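Local coordinates for ancylostoma secreted protein 1 (Necator americanus, PDB 3NT8) that is a secreted hookworm protein with two CAP domains, probably associated with the transition of infective larvae to parasitism, at residues G263-A268 and V397-G402; T366-G371 and Y387-N392. All coordinates share one frame; numbering follows the deposited sequence.

Contact 1. Residues G263-A268 and V397-G402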
ATOM      1  N   GLY A 263     -21.959   2.382  12.967  1.00 18.61           N
ATOM      2  CA  GLY A 263     -22.180   3.596  12.175  1.00 15.98           C
ATOM      3  C   GLY A 263     -20.849   4.202  11.805  1.00 16.69           C
ATOM      4  O   GLY A 263     -19.875   3.467  11.561  1.00 14.05           O
ATOM      5  N   ASN A 264     -20.795   5.539  11.780  1.00 16.06           N
ATOM      6  CA  ASN A 264     -19.549   6.250  11.549  1.00 15.82           C
ATOM      7  C   ASN A 264     -19.007   6.827  12.852  1.00 16.67           C
ATOM      8  O   ASN A 264     -19.764   7.037  13.814  1.00 15.75           O
ATOM      9  CB  ASN A 264     -19.683   7.378  10.519  1.00 14.84           C
ATOM     10  CG  ASN A 264     -19.867   6.857   9.039  1.00 15.57           C
ATOM     11  OD1 ASN A 264     -19.583   5.720   8.696  1.00 17.69           O
ATOM     12  ND2 ASN A 264     -20.378   7.709   8.206  1.00 12.75           N
ATOM     13  N   ALA A 265     -17.706   7.169  12.839  1.00 15.36           N
ATOM     14  CA  ALA A 265     -17.123   7.897  13.941  1.00 14.86           C
ATOM     15  C   ALA A 265     -17.655   9.322  13.921  1.00 13.79           C
ATOM     16  O   ALA A 265     -17.906   9.877  12.857  1.00 11.66           O
ATOM     17  CB  ALA A 265     -15.524   7.871  13.855  1.00 15.42           C
ATOM     18  N   PRO A 266     -17.833   9.923  15.107  1.00 14.06           N
ATOM     19  CA  PRO A 266     -18.564  11.147  15.276  1.00 13.69           C
ATOM     20  C   PRO A 266     -17.799  12.301  14.652  1.00 14.20           C
ATOM     21  O   PRO A 266     -16.546  12.248  14.471  1.00 13.62           O
ATOM     22  CB  PRO A 266     -18.680  11.304  16.836  1.00 14.69           C
ATOM     23  CG  PRO A 266     -17.655  10.379  17.379  1.00 15.81           C
ATOM     24  CD  PRO A 266     -17.531   9.274  16.390  1.00 16.03           C
ATOM     25  N   LYS A 267     -18.542  13.355  14.352  1.00 14.62           N
ATOM     26  CA  LYS A 267     -17.939  14.604  13.900  1.00 15.12           C
ATOM     27  C   LYS A 267     -17.016  15.265  14.951  1.00 14.41           C
ATOM     28  O   LYS A 267     -17.245  15.166  16.163  1.00 14.06           O
ATOM     29  CB  LYS A 267     -19.043  15.559  13.423  1.00 14.94           C
ATOM     30  CG  LYS A 267     -19.782  15.064  12.229  1.00 18.16           C
ATOM     31  CD  LYS A 267     -21.033  15.864  11.995  1.00 24.86           C
ATOM     32  CE  LYS A 267     -21.685  15.380  10.755  1.00 28.36           C
ATOM     33  NZ  LYS A 267     -22.617  16.390  10.172  1.00 30.26           N
ATOM     34  N   ALA A 268     -15.942  15.883  14.475  1.00 14.30           N
ATOM     35  CA  ALA A 268     -14.911  16.468  15.345  1.00 14.21           C
ATOM     36  C   ALA A 268     -15.120  17.954  15.342  1.00 14.54           C
ATOM     37  O   ALA A 268     -15.275  18.535  14.259  1.00 15.54           O
ATOM     38  CB  ALA A 268     -13.529  16.172  14.792  1.00 14.22           C
ATOM     39  N   VAL A 397     -10.869  11.442  25.441  1.00 17.59           N
ATOM     40  CA  VAL A 397     -11.420  11.364  24.108  1.00 16.61           C
ATOM     41  C   VAL A 397     -10.301  11.550  23.054  1.00 16.22           C
ATOM     42  O   VAL A 397      -9.326  12.261  23.281  1.00 15.25           O
ATOM     43  CB  VAL A 397     -12.531  12.379  23.875  1.00 16.73           C
ATOM     44  CG1 VAL A 397     -13.796  12.084  24.771  1.00 16.74           C
ATOM     45  CG2 VAL A 397     -11.996  13.693  24.111  1.00 15.67           C
ATOM     46  N   ILE A 398     -10.433  10.863  21.919  1.00 16.71           N
ATOM     47  CA  ILE A 398      -9.434  10.954  20.850  1.00 15.64           C
ATOM     48  C   ILE A 398      -9.564  12.347  20.218  1.00 14.71           C
ATOM     49  O   ILE A 398      -8.571  12.988  19.856  1.00 14.48           O
ATOM     50  CB  ILE A 398      -9.611   9.854  19.781  1.00 16.20           C
ATOM     51  CG1 ILE A 398      -9.583   8.464  20.389  1.00 16.07           C
ATOM     52  CG2 ILE A 398      -8.583   9.992  18.619  1.00 13.03           C
ATOM     53  CD1 ILE A 398     -10.380   7.459  19.542  1.00 22.11           C
ATOM     54  N   TYR A 399     -10.789  12.808  20.069  1.00 14.52           N
ATOM     55  CA  TYR A 399     -11.028  14.179  19.575  1.00 14.34           C
ATOM     56  C   TYR A 399     -12.339  14.699  20.172  1.00 15.19           C
ATOM     57  O   TYR A 399     -13.265  13.891  20.506  1.00 14.23           O
ATOM     58  CB  TYR A 399     -11.029  14.257  18.046  1.00 14.56           C
ATOM     59  CG  TYR A 399     -11.930  13.285  17.297  1.00 12.65           C
ATOM     60  CD1 TYR A 399     -13.313  13.517  17.189  1.00 15.04           C
ATOM     61  CD2 TYR A 399     -11.389  12.177  16.677  1.00 11.82           C
ATOM     62  CE1 TYR A 399     -14.131  12.675  16.508  1.00 13.58           C
ATOM     63  CE2 TYR A 399     -12.183  11.309  15.955  1.00 12.28           C
ATOM     64  CZ  TYR A 399     -13.573  11.571  15.890  1.00 16.14           C
ATOM     65  OH  TYR A 399     -14.419  10.771  15.219  1.00 18.05           O
ATOM     66  N   THR A 400     -12.409  16.031  20.351  1.00 15.96           N
ATOM     67  CA  THR A 400     -13.602  16.686  20.900  1.00 14.58           C
ATOM     68  C   THR A 400     -14.692  16.644  19.833  1.00 15.40           C
ATOM     69  O   THR A 400     -14.480  17.022  18.642  1.00 15.03           O
ATOM     70  CB  THR A 400     -13.339  18.168  21.229  1.00 15.52           C
ATOM     71  OG1 THR A 400     -12.262  18.244  22.155  1.00 16.12           O
ATOM     72  CG2 THR A 400     -14.622  18.833  21.877  1.00 11.63           C
ATOM     73  N   MET A 401     -15.852  16.246  20.284  1.00 15.02           N
ATOM     74  CA  MET A 401     -16.962  15.953  19.452  1.00 17.30           C
ATOM     75  C   MET A 401     -17.930  17.129  19.269  1.00 17.79           C
ATOM     76  O   MET A 401     -18.311  17.832  20.238  1.00 17.46           O
ATOM     77  CB  MET A 401     -17.680  14.686  20.013  1.00 18.15           C
ATOM     78  CG  MET A 401     -16.963  13.382  19.775  1.00 16.31           C
ATOM     79  SD  MET A 401     -17.812  12.015  20.564  1.00 27.36           S
ATOM     80  CE  MET A 401     -17.271  12.334  22.264  1.00 23.72           C
ATOM     81  N   GLY A 402     -18.291  17.370  18.016  1.00 18.32           N
ATOM     82  CA  GLY A 402     -19.209  18.499  17.679  1.00 20.32           C
ATOM     83  C   GLY A 402     -19.113  18.862  16.200  1.00 20.35           C
ATOM     84  O   GLY A 402     -18.419  18.212  15.432  1.00 20.67           O
TER
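Two irregular loops of the C-terminal CAP domain meet where Y399 and M401 pack on P266, K267 and A268. One loop follows helix 235-253; the other comes after the last strand, 381-388. Y399 buries the most surface. CB of Y399 points toward 263-268. With CG between the backbone N and the carbonyl carbon (chi1 52°), the ring lies beside P266 and A268. At the tip, Y399 OH donates to P266 O at 2.7 Å, in the carbonyl plane and on a lone pair. The same hydroxyl lies 3.4 Å from A265 CB. P266 O and K267 O both lie at the ring edge, near its plane. Further back along the ring, A268 CB comes to 3.6 Å from Y399 CD1. CG of M401 is anti to the carbonyl carbon (chi1 -74°), and M401 SD lies 3.6 Å from P266 CG. The backbones are joined by a single bridge between A268 and M401. Here G402 N donates to K267 O at 3.1 Å, nearly straight at 164°. The donor stands well above the carbonyl plane, so the bond is not on a lone pair. M401 CA also approaches K267 O, a CA-H...O contact of 3.4 Å. Helix 235-253 packs against both loops: V252 touches A265 and Y399, and A253 touches A268. Y359 of helix 357-363 also touches Y399.

Contact 2. Residues T366-G371 and Y387-N392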
ATOM      1  N   THR A 366      -5.485  17.300  19.199  1.00 19.59           N
ATOM      2  CA  THR A 366      -4.437  18.235  19.674  1.00 18.79           C
ATOM      3  C   THR A 366      -3.102  17.992  19.020  1.00 17.24           C
ATOM      4  O   THR A 366      -2.283  18.888  19.005  1.00 17.78           O
ATOM      5  CB  THR A 366      -4.266  18.289  21.208  1.00 17.71           C
ATOM      6  OG1 THR A 366      -4.033  16.973  21.733  1.00 19.13           O
ATOM      7  CG2 THR A 366      -5.552  18.885  21.821  1.00 23.08           C
ATOM      8  N   THR A 367      -2.887  16.792  18.482  1.00 16.53           N
ATOM      9  CA  THR A 367      -1.687  16.482  17.690  1.00 15.88           C
ATOM     10  C   THR A 367      -1.703  17.211  16.313  1.00 17.42           C
ATOM     11  O   THR A 367      -2.687  17.113  15.580  1.00 18.62           O
ATOM     12  CB  THR A 367      -1.601  14.961  17.467  1.00 16.30           C
ATOM     13  OG1 THR A 367      -1.548  14.310  18.764  1.00 13.91           O
ATOM     14  CG2 THR A 367      -0.366  14.599  16.625  1.00 15.54           C
ATOM     15  N   TYR A 368      -0.622  17.928  15.970  1.00 18.32           N
ATOM     16  CA  TYR A 368      -0.576  18.709  14.715  1.00 19.05           C
ATOM     17  C   TYR A 368       0.813  18.745  13.990  1.00 20.00           C
ATOM     18  O   TYR A 368       0.903  19.237  12.855  1.00 21.46           O
ATOM     19  CB  TYR A 368      -1.177  20.124  14.930  1.00 18.26           C
ATOM     20  CG  TYR A 368      -0.321  21.059  15.733  1.00 19.91           C
ATOM     21  CD1 TYR A 368       0.547  21.972  15.117  1.00 22.79           C
ATOM     22  CD2 TYR A 368      -0.374  21.041  17.123  1.00 22.71           C
ATOM     23  CE1 TYR A 368       1.393  22.819  15.889  1.00 22.08           C
ATOM     24  CE2 TYR A 368       0.436  21.879  17.890  1.00 23.08           C
ATOM     25  CZ  TYR A 368       1.311  22.758  17.277  1.00 24.36           C
ATOM     26  OH  TYR A 368       2.086  23.577  18.078  1.00 23.96           O
ATOM     27  N   LYS A 369       1.892  18.280  14.631  1.00 19.86           N
ATOM     28  CA  LYS A 369       3.190  18.153  13.954  1.00 20.01           C
ATOM     29  C   LYS A 369       3.452  16.690  13.634  1.00 21.24           C
ATOM     30  O   LYS A 369       3.394  15.794  14.525  1.00 21.96           O
ATOM     31  CB  LYS A 369       4.348  18.692  14.793  1.00 19.49           C
ATOM     32  CG  LYS A 369       4.188  20.165  15.170  1.00 20.02           C
ATOM     33  CD  LYS A 369       5.243  20.501  16.215  1.00 26.21           C
ATOM     34  CE  LYS A 369       5.218  21.997  16.638  1.00 29.82           C
ATOM     35  NZ  LYS A 369       6.301  22.384  17.630  1.00 31.73           N
ATOM     36  N   LEU A 370       3.739  16.459  12.364  1.00 19.96           N
ATOM     37  CA  LEU A 370       4.056  15.172  11.862  1.00 20.24           C
ATOM     38  C   LEU A 370       5.530  15.205  11.358  1.00 20.77           C
ATOM     39  O   LEU A 370       5.971  16.224  10.781  1.00 22.10           O
ATOM     40  CB  LEU A 370       3.114  14.853  10.707  1.00 19.68           C
ATOM     41  CG  LEU A 370       3.277  13.492  10.060  1.00 18.45           C
ATOM     42  CD1 LEU A 370       2.715  12.397  10.964  1.00 16.07           C
ATOM     43  CD2 LEU A 370       2.706  13.372   8.638  1.00 19.21           C
ATOM     44  N   GLY A 371       6.271  14.124  11.587  1.00 19.84           N
ATOM     45  CA  GLY A 371       7.642  13.884  11.009  1.00 18.91           C
ATOM     46  C   GLY A 371       7.867  12.392  10.928  1.00 19.26           C
ATOM     47  O   GLY A 371       7.716  11.683  11.936  1.00 20.56           O
ATOM     48  N   TYR A 387       4.811  12.290  16.396  1.00 13.77           N
ATOM     49  CA  TYR A 387       3.584  13.073  16.494  1.00 14.58           C
ATOM     50  C   TYR A 387       3.680  14.041  17.636  1.00 15.99           C
ATOM     51  O   TYR A 387       3.822  13.623  18.795  1.00 18.56           O
ATOM     52  CB  TYR A 387       2.395  12.139  16.698  1.00 11.42           C
ATOM     53  CG  TYR A 387       2.108  11.178  15.505  1.00 14.91           C
ATOM     54  CD1 TYR A 387       1.183  11.518  14.487  1.00 10.47           C
ATOM     55  CD2 TYR A 387       2.679   9.899  15.445  1.00 12.08           C
ATOM     56  CE1 TYR A 387       0.915  10.670  13.468  1.00  8.90           C
ATOM     57  CE2 TYR A 387       2.374   9.017  14.430  1.00 11.04           C
ATOM     58  CZ  TYR A 387       1.519   9.431  13.424  1.00 10.40           C
ATOM     59  OH  TYR A 387       1.245   8.591  12.382  1.00 15.59           O
ATOM     60  N   GLY A 388       3.595  15.333  17.342  1.00 17.10           N
ATOM     61  CA  GLY A 388       3.714  16.354  18.366  1.00 19.22           C
ATOM     62  C   GLY A 388       2.517  17.294  18.387  1.00 21.23           C
ATOM     63  O   GLY A 388       2.014  17.674  17.338  1.00 22.50           O
ATOM     64  N   PRO A 389       1.995  17.611  19.584  1.00 22.65           N
ATOM     65  CA  PRO A 389       2.499  17.076  20.847  1.00 24.06           C
ATOM     66  C   PRO A 389       2.134  15.585  21.204  1.00 24.82           C
ATOM     67  O   PRO A 389       2.753  14.953  22.074  1.00 27.02           O
ATOM     68  CB  PRO A 389       1.955  18.069  21.878  1.00 24.71           C
ATOM     69  CG  PRO A 389       0.721  18.657  21.246  1.00 23.17           C
ATOM     70  CD  PRO A 389       0.823  18.488  19.783  1.00 22.01           C
ATOM     71  N   GLY A 390       1.219  14.936  20.559  1.00 23.73           N
ATOM     72  CA  GLY A 390       1.256  13.505  20.930  1.00 23.71           C
ATOM     73  C   GLY A 390       0.081  13.197  21.845  1.00 22.32           C
ATOM     74  O   GLY A 390      -0.167  13.923  22.817  1.00 22.37           O
ATOM     75  N   GLY A 391      -0.643  12.143  21.505  1.00 20.27           N
ATOM     76  CA  GLY A 391      -1.934  11.847  22.125  1.00 18.57           C
ATOM     77  C   GLY A 391      -1.903  10.555  22.902  1.00 17.43           C
ATOM     78  O   GLY A 391      -1.005  10.325  23.696  1.00 18.43           O
ATOM     79  N   ASN A 392      -2.930   9.735  22.730  1.00 17.86           N
ATOM     80  CA  ASN A 392      -3.031   8.456  23.403  1.00 17.36           C
ATOM     81  C   ASN A 392      -2.982   8.635  24.922  1.00 18.76           C
ATOM     82  O   ASN A 392      -2.428   7.794  25.674  1.00 20.10           O
ATOM     83  CB  ASN A 392      -2.021   7.415  22.897  1.00 16.19           C
ATOM     84  CG  ASN A 392      -2.341   6.908  21.495  1.00 18.49           C
ATOM     85  OD1 ASN A 392      -3.140   7.488  20.773  1.00 21.99           O
ATOM     86  ND2 ASN A 392      -1.704   5.844  21.104  1.00 18.26           N
TER
HETATM   87  O   HOH W   1      -1.767  16.132  22.591  1.00 25.53           O
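T367, Y387 and G388 bury the most surface where the start of strand 369-376 meets the end of strand 381-388. G388 O accepts two backbone bonds, from Y368 N at 3.0 Å and from K369 N at 2.8 Å. The K369 donor lies in the carbonyl plane; the Y368 donor is tilted 28° from it. G388 N returns a bond to K369 O at 2.9 Å. T367 stands beside this join. Its CG2 is anti to the backbone N and reaches Y387 CB at 3.7 Å, near the plane of the ring at its edge. Its OG1 receives only a weak bond from G390 N, but it is also hydrogen-bonded to Q361. Y387 lies side by side with L370, both pointing the same way, and L370 CD1 comes to 3.5 Å from Y387 CE1. The phenol OH is hydrogen-bonded to H245 and N307. After G388 the chain turns through a cis peptide into P389. The side chains of P389 and Y368 cross at about a right angle, with P389 CD 3.9 Å from Y368 CD2. A water joins T366 OG1 to G390 O, donating to the latter at 2.7 Å. K369 and G388 form an antiparallel hydrogen-bonded pair, and L370 and Y387 the non-hydrogen-bonded pair next to it. With Y368 and K369 both facing G388, this is a classic beta bulge at the open end of a beta hairpin.

In the fold
Both contacts lie in the C-terminal CAP domain, on the same side of the chain's centre. Their centres are about 17 Å apart, and their nearest atoms about 5 Å, without touching. Along the chain the order is 263-268, 366-371, 387-392, 397-402, so contact 1 encloses contact 2. Contact 2 joins the two central strands of the four-stranded mixed sheet, while contact 1 ties loops beyond that sheet. Helices 235-253 and 357-363 touch both contacts. The segment 397-402 begins nine residues after the end of strand 381-388. Contact 1 therefore brings the chain leaving the sheet back to the loop after helix 235-253.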